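Local coordinates for sensory box/GGDEF family protein (Caulobacter crescentus, PDB 4YME), which probably takes part in cyclic di-GMP signalling through this GGDEF domain, one part of a membrane protein that also carries MHYT, PAS and EAL domains, at residues A35-L41 with D83-Q89; L59-T63 with E120-G124; S126-S130 with N145-L150. All coordinates share one frame; numbering follows the deposited sequence. Where two conformers were deposited one is given.

Contact 1 (A35-L41 with D83-Q89)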
ATOM      1  N   ALA A  35      -8.720   7.673  -1.672  1.00 16.79           N
ATOM      2  CA  ALA A  35      -7.976   7.371  -0.423  1.00 16.12           C
ATOM      3  C   ALA A  35      -6.596   6.865  -0.747  1.00 15.63           C
ATOM      4  O   ALA A  35      -6.397   6.195  -1.802  1.00 15.88           O
ATOM      5  CB  ALA A  35      -8.678   6.324   0.396  1.00 17.01           C
ATOM      6  N   VAL A  36      -5.645   7.187   0.112  1.00 15.34           N
ATOM      7  CA  VAL A  36      -4.261   6.710  -0.016  1.00 15.39           C
ATOM      8  C   VAL A  36      -3.960   5.897   1.213  1.00 15.44           C
ATOM      9  O   VAL A  36      -4.077   6.394   2.334  1.00 15.89           O
ATOM     10  CB  VAL A  36      -3.288   7.860  -0.193  1.00 15.78           C
ATOM     11  CG1 VAL A  36      -1.854   7.415  -0.210  1.00 16.75           C
ATOM     12  CG2 VAL A  36      -3.719   8.689  -1.479  1.00 16.20           C
ATOM     13  N   ILE A  37      -3.472   4.688   0.993  1.00 15.48           N
ATOM     14  CA  ILE A  37      -3.194   3.723   2.021  1.00 15.82           C
ATOM     15  C   ILE A  37      -1.736   3.387   1.989  1.00 16.17           C
ATOM     16  O   ILE A  37      -1.258   2.854   0.985  1.00 16.15           O
ATOM     17  CB  ILE A  37      -4.034   2.474   1.860  1.00 17.43           C
ATOM     18  CG1 ILE A  37      -5.518   2.813   1.857  1.00 18.80           C
ATOM     19  CG2 ILE A  37      -3.715   1.481   2.951  1.00 18.88           C
ATOM     20  CD1 ILE A  37      -6.459   1.740   1.434  1.00 20.94           C
ATOM     21  N   CYS A  38      -1.027   3.679   3.066  1.00 16.27           N
ATOM     22  CA  CYS A  38       0.375   3.325   3.205  0.50 17.70           C
ATOM     23  C   CYS A  38       0.512   2.057   4.049  1.00 17.35           C
ATOM     24  O   CYS A  38      -0.092   1.953   5.109  1.00 18.31           O
ATOM     25  CB  CYS A  38       1.090   4.521   3.842  0.50 18.74           C
ATOM     26  SG  CYS A  38       2.881   4.421   3.994  0.50 21.96           S
ATOM     27  N   ILE A  39       1.304   1.099   3.573  1.00 15.65           N
ATOM     28  CA  ILE A  39       1.364  -0.230   4.160  1.00 17.23           C
ATOM     29  C   ILE A  39       2.793  -0.616   4.401  1.00 17.79           C
ATOM     30  O   ILE A  39       3.655  -0.326   3.568  1.00 17.22           O
ATOM     31  CB  ILE A  39       0.823  -1.274   3.167  1.00 17.89           C
ATOM     32  CG1 ILE A  39      -0.619  -0.974   2.784  1.00 18.83           C
ATOM     33  CG2 ILE A  39       1.012  -2.711   3.680  1.00 19.10           C
ATOM     34  CD1 ILE A  39      -1.118  -1.676   1.524  1.00 20.93           C
ATOM     35  N   ASP A  40       3.079  -1.243   5.537  1.00 18.15           N
ATOM     36  CA  ASP A  40       4.404  -1.821   5.678  1.00 20.28           C
ATOM     37  C   ASP A  40       4.317  -3.163   6.337  1.00 19.29           C
ATOM     38  O   ASP A  40       3.258  -3.534   6.792  1.00 21.35           O
ATOM     39  CB  ASP A  40       5.419  -0.886   6.246  1.00 22.48           C
ATOM     40  CG  ASP A  40       5.358  -0.718   7.699  1.00 24.05           C
ATOM     41  OD1 ASP A  40       4.465  -1.268   8.355  1.00 24.38           O
ATOM     42  OD2 ASP A  40       6.368  -0.137   8.166  1.00 30.81           O
ATOM     43  N   LEU A  41       5.384  -3.934   6.256  1.00 17.81           N
ATOM     44  CA  LEU A  41       5.368  -5.314   6.716  1.00 18.27           C
ATOM     45  C   LEU A  41       5.968  -5.404   8.125  1.00 19.23           C
ATOM     46  O   LEU A  41       7.034  -4.863   8.407  1.00 21.92           O
ATOM     47  CB  LEU A  41       6.131  -6.231   5.733  1.00 17.93           C
ATOM     48  CG  LEU A  41       5.526  -6.260   4.328  1.00 17.84           C
ATOM     49  CD1 LEU A  41       6.345  -7.207   3.458  1.00 18.52           C
ATOM     50  CD2 LEU A  41       4.005  -6.680   4.334  1.00 19.63           C
ATOM     51  N   ASP A  83      10.025  -2.213   2.322  1.00 18.57           N
ATOM     52  CA  ASP A  83       8.740  -2.854   2.509  1.00 18.07           C
ATOM     53  C   ASP A  83       7.585  -1.870   2.647  1.00 17.55           C
ATOM     54  O   ASP A  83       6.558  -2.225   3.227  1.00 18.15           O
ATOM     55  CB  ASP A  83       8.761  -3.766   3.714  1.00 18.54           C
ATOM     56  CG  ASP A  83       8.927  -3.005   5.045  1.00 19.80           C
ATOM     57  OD1 ASP A  83       9.625  -1.968   5.074  1.00 21.84           O
ATOM     58  OD2 ASP A  83       8.327  -3.476   6.021  1.00 21.26           O
ATOM     59  N   GLU A  84       7.720  -0.710   2.050  1.00 18.36           N
ATOM     60  CA  GLU A  84       6.697   0.325   2.063  0.50 19.09           C
ATOM     61  C   GLU A  84       5.900   0.297   0.761  1.00 17.87           C
ATOM     62  O   GLU A  84       6.464   0.510  -0.320  1.00 17.89           O
ATOM     63  CB  GLU A  84       7.376   1.653   2.173  0.50 22.15           C
ATOM     64  CG  GLU A  84       7.945   1.947   3.545  0.50 24.92           C
ATOM     65  CD  GLU A  84       8.118   3.428   3.611  0.50 27.55           C
ATOM     66  OE1 GLU A  84       7.091   4.133   3.764  0.50 30.14           O
ATOM     67  OE2 GLU A  84       9.255   3.852   3.354  0.50 32.79           O
ATOM     68  N   PHE A  85       4.628   0.009   0.876  1.00 15.67           N
ATOM     69  CA  PHE A  85       3.724  -0.071  -0.268  1.00 15.32           C
ATOM     70  C   PHE A  85       2.653   0.989  -0.138  1.00 15.52           C
ATOM     71  O   PHE A  85       2.368   1.493   0.976  1.00 15.11           O
ATOM     72  CB  PHE A  85       3.090  -1.422  -0.323  1.00 15.15           C
ATOM     73  CG  PHE A  85       4.071  -2.559  -0.574  1.00 14.60           C
ATOM     74  CD1 PHE A  85       4.780  -3.142   0.437  1.00 15.90           C
ATOM     75  CD2 PHE A  85       4.210  -3.073  -1.863  1.00 14.95           C
ATOM     76  CE1 PHE A  85       5.639  -4.208   0.187  1.00 15.73           C
ATOM     77  CE2 PHE A  85       5.066  -4.127  -2.120  1.00 15.01           C
ATOM     78  CZ  PHE A  85       5.809  -4.705  -1.080  1.00 15.58           C
ATOM     79  N   ILE A  86       2.053   1.375  -1.269  1.00 14.76           N
ATOM     80  CA  ILE A  86       0.960   2.318  -1.280  1.00 15.81           C
ATOM     81  C   ILE A  86      -0.134   1.765  -2.157  1.00 15.31           C
ATOM     82  O   ILE A  86       0.128   1.264  -3.277  1.00 15.39           O
ATOM     83  CB  ILE A  86       1.381   3.679  -1.843  1.00 19.11           C
ATOM     84  CG1 ILE A  86       2.461   4.310  -1.016  1.00 22.69           C
ATOM     85  CG2 ILE A  86       0.167   4.599  -2.059  1.00 19.34           C
ATOM     86  CD1 ILE A  86       1.984   5.008   0.113  1.00 26.08           C
ATOM     87  N   VAL A  87      -1.373   1.877  -1.694  1.00 14.76           N
ATOM     88  CA  VAL A  87      -2.537   1.596  -2.523  1.00 14.60           C
ATOM     89  C   VAL A  87      -3.355   2.849  -2.614  1.00 15.09           C
ATOM     90  O   VAL A  87      -3.626   3.523  -1.609  1.00 16.30           O
ATOM     91  CB  VAL A  87      -3.396   0.450  -1.943  1.00 15.45           C
ATOM     92  CG1 VAL A  87      -4.703   0.360  -2.672  1.00 17.40           C
ATOM     93  CG2 VAL A  87      -2.612  -0.868  -1.956  1.00 15.98           C
ATOM     94  N   VAL A  88      -3.716   3.218  -3.836  1.00 13.57           N
ATOM     95  CA  VAL A  88      -4.635   4.312  -4.085  1.00 14.53           C
ATOM     96  C   VAL A  88      -5.967   3.759  -4.508  1.00 14.91           C
ATOM     97  O   VAL A  88      -6.061   3.042  -5.497  1.00 14.74           O
ATOM     98  CB  VAL A  88      -4.068   5.308  -5.126  1.00 14.20           C
ATOM     99  CG1 VAL A  88      -5.095   6.394  -5.422  1.00 15.47           C
ATOM    100  CG2 VAL A  88      -2.733   5.873  -4.708  1.00 15.57           C
ATOM    101  N   GLN A  89      -6.998   4.092  -3.721  1.00 15.26           N
ATOM    102  CA  GLN A  89      -8.355   3.604  -3.955  1.00 16.12           C
ATOM    103  C   GLN A  89      -9.203   4.731  -4.538  1.00 16.41           C
ATOM    104  O   GLN A  89      -9.327   5.788  -3.956  1.00 16.46           O
ATOM    105  CB  GLN A  89      -8.977   3.197  -2.620  1.00 18.34           C
ATOM    106  CG  GLN A  89     -10.372   2.657  -2.828  1.00 20.60           C
ATOM    107  CD  GLN A  89     -11.136   2.569  -1.498  1.00 20.56           C
ATOM    108  OE1 GLN A  89     -11.123   3.515  -0.677  1.00 23.29           O
ATOM    109  NE2 GLN A  89     -11.787   1.470  -1.305  1.00 23.45           N
TER
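Residues 35-41 and 83-89 pair as antiparallel strands in the middle of the ferredoxin-like sheet of the GGDEF domain, with Val-36 against Val-88 near one end and Asp-40 against Glu-84 near the other. Residues 81-85 are the GGDEF motif itself, so the second segment starts within the signature and runs into the core. Three hydrogen-bonded pairs, Ala-35 with Gln-89, Ile-37 with Val-87 and Ile-39 with Phe-85, each exchange two backbone bonds; the shortest, Ile-39 N to Phe-85 O, measures 2.8 Å. The pairs between them are non-hydrogen-bonded, and their CA-H groups lean on the neighbouring carbonyls, as with Ile-86 CA and Ile-37 O at 3.2 Å.

The faces of the sheet are sorted accordingly. On one, Ile-39 CD1 lies across Val-87 CG2 at 3.9 Å; helices 53-70 and 95-109 pack on this side. The Phe-85 ring, on the same side as Ile-39, has Ile-39 O at its edge, near its plane. On the other face, toward helix 139-156, Val-36 CG1 meets Ile-86 CG2. The second torsion of Ile-86 (chi2 -83°) folds its CD1 back over Cys-38 CB, 3.9 Å away.

At the signature end, side chain replaces backbone as partner. Asp-40 OD2 forms a salt bridge with Lys-154 of helix 139-156. In metal-bound diguanylate cyclases the equivalents of Asp-40, Leu-41 O and Asp-83 gather round the metal, and their proximity here is consistent with such a site. Asp-83 holds its CG between its own N and carbonyl carbon (chi1 67°), which turns the carboxylate toward Leu-41: OD2 takes the Leu-41 N-H at 3.0 Å from above the carboxylate plane, 44° out of it.

Contact 2 (L59-T63 with E120-G124)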
ATOM      1  N   LEU A  59       9.233 -11.830   0.514  1.00 16.82           N
ATOM      2  CA  LEU A  59       8.103 -11.155   1.168  1.00 17.07           C
ATOM      3  C   LEU A  59       7.549 -10.090   0.260  1.00 15.85           C
ATOM      4  O   LEU A  59       6.324  -9.931   0.155  1.00 16.20           O
ATOM      5  CB  LEU A  59       8.430 -10.513   2.534  1.00 18.30           C
ATOM      6  CG  LEU A  59       8.814 -11.442   3.685  1.00 20.92           C
ATOM      7  CD1 LEU A  59       9.126 -10.605   4.911  1.00 21.97           C
ATOM      8  CD2 LEU A  59       7.781 -12.441   3.991  1.00 22.09           C
ATOM      9  N   LEU A  60       8.473  -9.324  -0.329  1.00 15.63           N
ATOM     10  CA  LEU A  60       8.042  -8.208  -1.211  1.00 15.32           C
ATOM     11  C   LEU A  60       7.289  -8.702  -2.425  1.00 14.93           C
ATOM     12  O   LEU A  60       6.262  -8.153  -2.817  1.00 14.13           O
ATOM     13  CB  LEU A  60       9.201  -7.287  -1.561  1.00 15.75           C
ATOM     14  CG  LEU A  60       9.973  -6.701  -0.362  1.00 16.64           C
ATOM     15  CD1 LEU A  60      11.135  -5.868  -0.823  1.00 16.68           C
ATOM     16  CD2 LEU A  60       9.043  -5.890   0.515  1.00 17.05           C
ATOM     17  N   VAL A  61       7.803  -9.753  -3.050  1.00 15.68           N
ATOM     18  CA  VAL A  61       7.214 -10.338  -4.255  1.00 15.67           C
ATOM     19  C   VAL A  61       5.848 -10.910  -3.961  1.00 15.30           C
ATOM     20  O   VAL A  61       4.894 -10.700  -4.707  1.00 14.94           O
ATOM     21  CB  VAL A  61       8.173 -11.414  -4.825  1.00 16.69           C
ATOM     22  CG1 VAL A  61       7.484 -12.271  -5.833  1.00 17.34           C
ATOM     23  CG2 VAL A  61       9.373 -10.661  -5.462  1.00 17.28           C
ATOM     24  N   GLU A  62       5.715 -11.571  -2.820  1.00 15.23           N
ATOM     25  CA  GLU A  62       4.414 -12.155  -2.496  1.00 16.03           C
ATOM     26  C   GLU A  62       3.417 -11.044  -2.103  1.00 15.26           C
ATOM     27  O   GLU A  62       2.256 -11.130  -2.455  1.00 15.24           O
ATOM     28  CB  GLU A  62       4.565 -13.158  -1.377  1.00 17.11           C
ATOM     29  CG  GLU A  62       3.266 -13.776  -0.912  1.00 18.36           C
ATOM     30  CD  GLU A  62       2.520 -14.569  -1.896  1.00 20.66           C
ATOM     31  OE1 GLU A  62       3.010 -14.895  -3.004  1.00 20.77           O
ATOM     32  OE2 GLU A  62       1.317 -14.848  -1.685  1.00 23.71           O
ATOM     33  N   THR A  63       3.867 -10.017  -1.391  1.00 14.72           N
ATOM     34  CA  THR A  63       2.982  -8.881  -1.049  1.00 15.03           C
ATOM     35  C   THR A  63       2.437  -8.301  -2.329  1.00 14.97           C
ATOM     36  O   THR A  63       1.262  -8.028  -2.431  1.00 15.46           O
ATOM     37  CB  THR A  63       3.750  -7.819  -0.255  1.00 14.83           C
ATOM     38  OG1 THR A  63       4.143  -8.408   1.019  1.00 16.09           O
ATOM     39  CG2 THR A  63       2.909  -6.586   0.038  1.00 15.13           C
ATOM     40  N   GLU A 120       8.543 -21.210   6.296  1.00 33.47           N
ATOM     41  CA  GLU A 120       7.539 -20.152   6.148  1.00 31.73           C
ATOM     42  C   GLU A 120       8.022 -18.915   6.844  1.00 29.44           C
ATOM     43  O   GLU A 120       8.547 -18.955   7.936  1.00 31.02           O
ATOM     44  CB  GLU A 120       6.198 -20.584   6.700  1.00 36.40           C
ATOM     45  CG  GLU A 120       5.507 -21.565   5.774  1.00 42.12           C
ATOM     46  CD  GLU A 120       4.084 -21.808   6.151  1.00 46.63           C
ATOM     47  OE1 GLU A 120       3.751 -21.782   7.358  1.00 51.75           O
ATOM     48  OE2 GLU A 120       3.278 -22.035   5.229  1.00 52.49           O
ATOM     49  N   LEU A 121       7.844 -17.787   6.170  1.00 24.59           N
ATOM     50  CA  LEU A 121       8.227 -16.491   6.660  1.00 23.21           C
ATOM     51  C   LEU A 121       6.982 -15.739   7.137  1.00 22.02           C
ATOM     52  O   LEU A 121       5.910 -15.764   6.471  1.00 21.24           O
ATOM     53  CB  LEU A 121       8.888 -15.703   5.570  1.00 23.83           C
ATOM     54  CG  LEU A 121      10.154 -16.292   4.954  1.00 24.27           C
ATOM     55  CD1 LEU A 121      10.562 -15.323   3.858  1.00 24.67           C
ATOM     56  CD2 LEU A 121      11.200 -16.414   5.968  1.00 25.99           C
ATOM     57  N   ALA A 122       7.115 -15.152   8.335  1.00 21.08           N
ATOM     58  CA  ALA A 122       6.048 -14.335   8.949  1.00 22.48           C
ATOM     59  C   ALA A 122       5.729 -13.108   8.135  1.00 22.12           C
ATOM     60  O   ALA A 122       6.581 -12.314   7.730  1.00 22.07           O
ATOM     61  CB  ALA A 122       6.446 -13.942  10.317  1.00 21.80           C
HETATM   62  N   MSE A 123       4.443 -13.000   7.809  1.00 25.73           N
HETATM   63  CA  MSE A 123       3.948 -11.797   7.117  0.60 25.36           C
HETATM   64  C   MSE A 123       3.215 -10.980   8.224  1.00 26.04           C
HETATM   65  O   MSE A 123       3.648 -10.976   9.371  1.00 32.71           O
HETATM   66  CB  MSE A 123       3.142 -12.141   5.838  0.60 23.13           C
HETATM   67  CG  MSE A 123       3.916 -12.733   4.641  0.60 22.17           C
HETATM   68 SE   MSE A 123       4.447 -11.576   3.094  0.40 19.86          SE
HETATM   69  CE  MSE A 123       2.694 -10.976   2.510  0.60 21.64           C
ATOM     70  N   GLY A 124       2.134 -10.269   7.914  1.00 24.43           N
ATOM     71  CA  GLY A 124       1.527  -9.330   8.831  1.00 23.59           C
ATOM     72  C   GLY A 124       1.915  -7.936   8.384  1.00 21.83           C
ATOM     73  O   GLY A 124       3.044  -7.695   8.046  1.00 22.51           O
TER
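Thr-63, whose hydroxyl touches Met-123 across the contact, sends two donors to Leu-59 O from opposite faces of the flat carbonyl group. Thr-63 OG1 donates to Leu-59 O at 2.8 Å from 35° above the carbonyl plane, and Thr-63 N, one helical turn on, reaches the same oxygen at 2.9 Å from the opposite face. No aromatic ring takes part; the rest is largely apolar contact between Leu-121, Met-123 and the helix.

Met-123, a selenomethionine modelled in two conformers, makes most of the contact from its side. In the conformer described, its chain is bent at chi2 (-100°) and again at chi3 (-60°), and this double bend curls the methyl CE round to Thr-63 OG1, 3.3 Å away. The selenium meanwhile lies against Leu-59 CD2 at 3.6 Å, the two chains sliding past each other in opposite directions. That same leucine branch is shared: Leu-121 CB comes to it at 3.8 Å, its side chain crossing that of Leu-59 at a slant. With an alanine in place of Thr-63, Leu-59 O would probably lose its second donor and the CE end of Met-123 would be set free to turn beside a gap.

The contact joins helix 53-70 to the end of the small hairpin 114-116/119-121 and to the loop that leads from it to strand 125-131. Leu-121 pairs by backbone with Val-114 of strand 114-116, and Leu-59 also touches Ala-47 on helix 44-51 and Leu-41 on strand 33-41. Gly-124, at backbone angles where a CB would press on the carbonyl oxygen of Met-123, bonds by backbone to Asp-42 and Leu-110.

Contact 3 (S126-S130 with N145-L150)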
ATOM      1  N   SER A 126       0.973  -3.405   8.758  1.00 19.21           N
ATOM      2  CA  SER A 126       0.363  -2.253   9.383  1.00 19.56           C
ATOM      3  C   SER A 126       0.032  -1.257   8.320  1.00 18.90           C
ATOM      4  O   SER A 126       0.700  -1.260   7.275  1.00 17.87           O
ATOM      5  CB  SER A 126       1.325  -1.637  10.365  1.00 21.83           C
ATOM      6  OG  SER A 126       1.612  -2.522  11.436  1.00 22.91           O
ATOM      7  N   LEU A 127      -0.982  -0.451   8.508  1.00 18.67           N
ATOM      8  CA  LEU A 127      -1.379   0.499   7.502  1.00 19.79           C
ATOM      9  C   LEU A 127      -1.917   1.785   8.067  1.00 18.86           C
ATOM     10  O   LEU A 127      -2.400   1.822   9.236  1.00 20.05           O
ATOM     11  CB  LEU A 127      -2.267  -0.089   6.444  1.00 23.74           C
ATOM     12  CG  LEU A 127      -3.593  -0.629   6.735  1.00 24.51           C
ATOM     13  CD1 LEU A 127      -4.587   0.475   6.958  1.00 26.32           C
ATOM     14  CD2 LEU A 127      -4.022  -1.427   5.491  1.00 24.28           C
ATOM     15  N   GLY A 128      -1.796   2.833   7.278  1.00 17.33           N
ATOM     16  CA  GLY A 128      -2.360   4.148   7.571  1.00 18.05           C
ATOM     17  C   GLY A 128      -3.124   4.649   6.391  1.00 17.78           C
ATOM     18  O   GLY A 128      -2.698   4.405   5.236  1.00 18.01           O
ATOM     19  N   VAL A 129      -4.164   5.405   6.625  1.00 17.19           N
ATOM     20  CA  VAL A 129      -5.083   5.854   5.599  1.00 17.78           C
ATOM     21  C   VAL A 129      -5.189   7.368   5.620  1.00 18.91           C
ATOM     22  O   VAL A 129      -5.451   7.971   6.683  1.00 19.48           O
ATOM     23  CB  VAL A 129      -6.490   5.262   5.799  1.00 19.60           C
ATOM     24  CG1 VAL A 129      -7.462   5.756   4.679  1.00 21.08           C
ATOM     25  CG2 VAL A 129      -6.436   3.756   5.797  1.00 21.30           C
ATOM     26  N   SER A 130      -5.094   7.983   4.455  1.00 18.38           N
ATOM     27  CA  SER A 130      -5.403   9.391   4.250  0.60 19.15           C
ATOM     28  C   SER A 130      -6.500   9.541   3.230  1.00 19.03           C
ATOM     29  O   SER A 130      -6.526   8.844   2.198  1.00 18.38           O
ATOM     30  CB  SER A 130      -4.179  10.147   3.785  0.60 21.12           C
ATOM     31  OG  SER A 130      -3.117   9.891   4.665  0.60 21.89           O
ATOM     32  N   ASN A 145       0.802  12.545   4.655  1.00 21.93           N
ATOM     33  CA  ASN A 145      -0.222  12.331   5.692  0.60 21.81           C
ATOM     34  C   ASN A 145      -0.470  10.848   5.876  1.00 21.75           C
ATOM     35  O   ASN A 145      -0.706  10.388   7.007  1.00 21.99           O
ATOM     36  CB  ASN A 145      -1.545  12.964   5.319  0.60 22.25           C
ATOM     37  CG  ASN A 145      -2.533  12.878   6.439  0.60 24.29           C
ATOM     38  OD1 ASN A 145      -3.295  11.915   6.543  0.60 25.50           O
ATOM     39  ND2 ASN A 145      -2.486  13.845   7.326  0.60 25.68           N
ATOM     40  N   ALA A 146      -0.406  10.068   4.795  1.00 21.18           N
ATOM     41  CA  ALA A 146      -0.637   8.614   4.942  1.00 21.37           C
ATOM     42  C   ALA A 146       0.529   7.975   5.655  1.00 22.28           C
ATOM     43  O   ALA A 146       0.330   7.034   6.410  1.00 21.38           O
ATOM     44  CB  ALA A 146      -0.882   7.945   3.578  1.00 21.06           C
ATOM     45  N   ASP A 147       1.724   8.490   5.443  1.00 23.60           N
ATOM     46  CA  ASP A 147       2.919   7.962   6.123  1.00 25.92           C
ATOM     47  C   ASP A 147       2.856   8.296   7.631  1.00 24.85           C
ATOM     48  O   ASP A 147       3.201   7.454   8.503  1.00 23.58           O
ATOM     49  CB  ASP A 147       4.150   8.588   5.456  1.00 28.65           C
ATOM     50  CG  ASP A 147       5.447   7.903   5.830  1.00 31.78           C
ATOM     51  OD1 ASP A 147       5.522   6.642   5.683  1.00 35.08           O
ATOM     52  OD2 ASP A 147       6.400   8.640   6.196  1.00 35.67           O
HETATM   53  N   MSE A 148       2.401   9.496   7.970  1.00 23.36           N
HETATM   54  CA  MSE A 148       2.177   9.872   9.342  1.00 22.07           C
HETATM   55  C   MSE A 148       1.101   8.964   9.974  1.00 21.44           C
HETATM   56  O   MSE A 148       1.243   8.510  11.132  1.00 20.06           O
HETATM   57  CB  MSE A 148       1.776  11.323   9.428  1.00 24.29           C
HETATM   58  CG  MSE A 148       1.622  11.841  10.719  1.00 24.86           C
HETATM   59 SE   MSE A 148       1.691  13.822  10.819  0.75 24.72          SE
HETATM   60  CE  MSE A 148       0.119  14.177   9.794  1.00 25.82           C
ATOM     61  N   ALA A 149       0.042   8.699   9.218  1.00 20.63           N
ATOM     62  CA  ALA A 149      -1.013   7.803   9.695  1.00 19.77           C
ATOM     63  C   ALA A 149      -0.471   6.401   9.931  1.00 20.19           C
ATOM     64  O   ALA A 149      -0.865   5.741  10.884  1.00 20.54           O
ATOM     65  CB  ALA A 149      -2.153   7.797   8.679  1.00 20.74           C
ATOM     66  N   LEU A 150       0.468   5.964   9.106  1.00 19.87           N
ATOM     67  CA  LEU A 150       1.124   4.661   9.294  1.00 19.72           C
ATOM     68  C   LEU A 150       1.911   4.671  10.597  1.00 20.36           C
ATOM     69  O   LEU A 150       1.795   3.717  11.379  1.00 21.91           O
ATOM     70  CB  LEU A 150       2.008   4.267   8.110  1.00 21.00           C
ATOM     71  CG  LEU A 150       2.826   2.963   8.283  1.00 21.22           C
ATOM     72  CD1 LEU A 150       1.958   1.742   8.474  1.00 22.02           C
ATOM     73  CD2 LEU A 150       3.646   2.743   7.065  1.00 22.65           C
TER
HETATM   74  O   HOH W   1      -4.851  10.251   8.083  1.00 27.55           O
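Asn-145 OD1 is gripped from two directions, by the hydroxyl of Ser-130 and by a water. Ser-130 OG donates at 2.8 Å to Asn-145 OD1 in the carbonyl plane, on a lone pair (C=O...donor angle 118°). The water gives one hydrogen to Asn-145 OD1 and another to Val-129 O, each at 2.7 Å, so the amide oxygen is linked to the strand twice, by side chain and by backbone. Both Ser-130 and Asn-145 are modelled in two conformers, and these bonds belong to the pair described.

Farther along, the helix lies directly on the strand. Gly-128 CA sits 3.7 Å from Leu-150 N, and a CB there would run into the helix backbone, which explains glycine at this point. Ala-149 CB rests on Val-129 N at 3.7 Å. With its CG anti to the backbone N (chi1 175°), Leu-150 sets CD1 against Ser-126 O, 3.5 Å away.

Ser-126 OG itself bonds to Asp-42. This is helix-on-sheet packing of the ferredoxin-like GGDEF fold: the C-terminal helix 139-156 lies over edge strand 125-131, which hydrogen-bonds to strand 33-41 and turns Leu-127 to helix 95-109 on the other face.

How the contacts relate
Followed from the N terminus, strand 33-41 opens contact 1, and helix 53-70 opens contact 2 before the chain returns through 83-89 to close the first. Contact 2 closes only at 120-124, so the two cross; they also touch, with Thr-63 and Leu-60 packing against Leu-41, Asp-83 and Phe-85. Contact 3 follows in series, a short closure from strand 125-131 to helix 139-156 that begins just beyond contact 2. It meets contact 1 directly, since strands 33-41 and 125-131 are neighbours in one sheet. Contact 1 holds the two central strands together, contact 3 fixes helix 139-156 on the edge strand, and contact 2 fastens the small hairpin and the loop after it to helix 53-70.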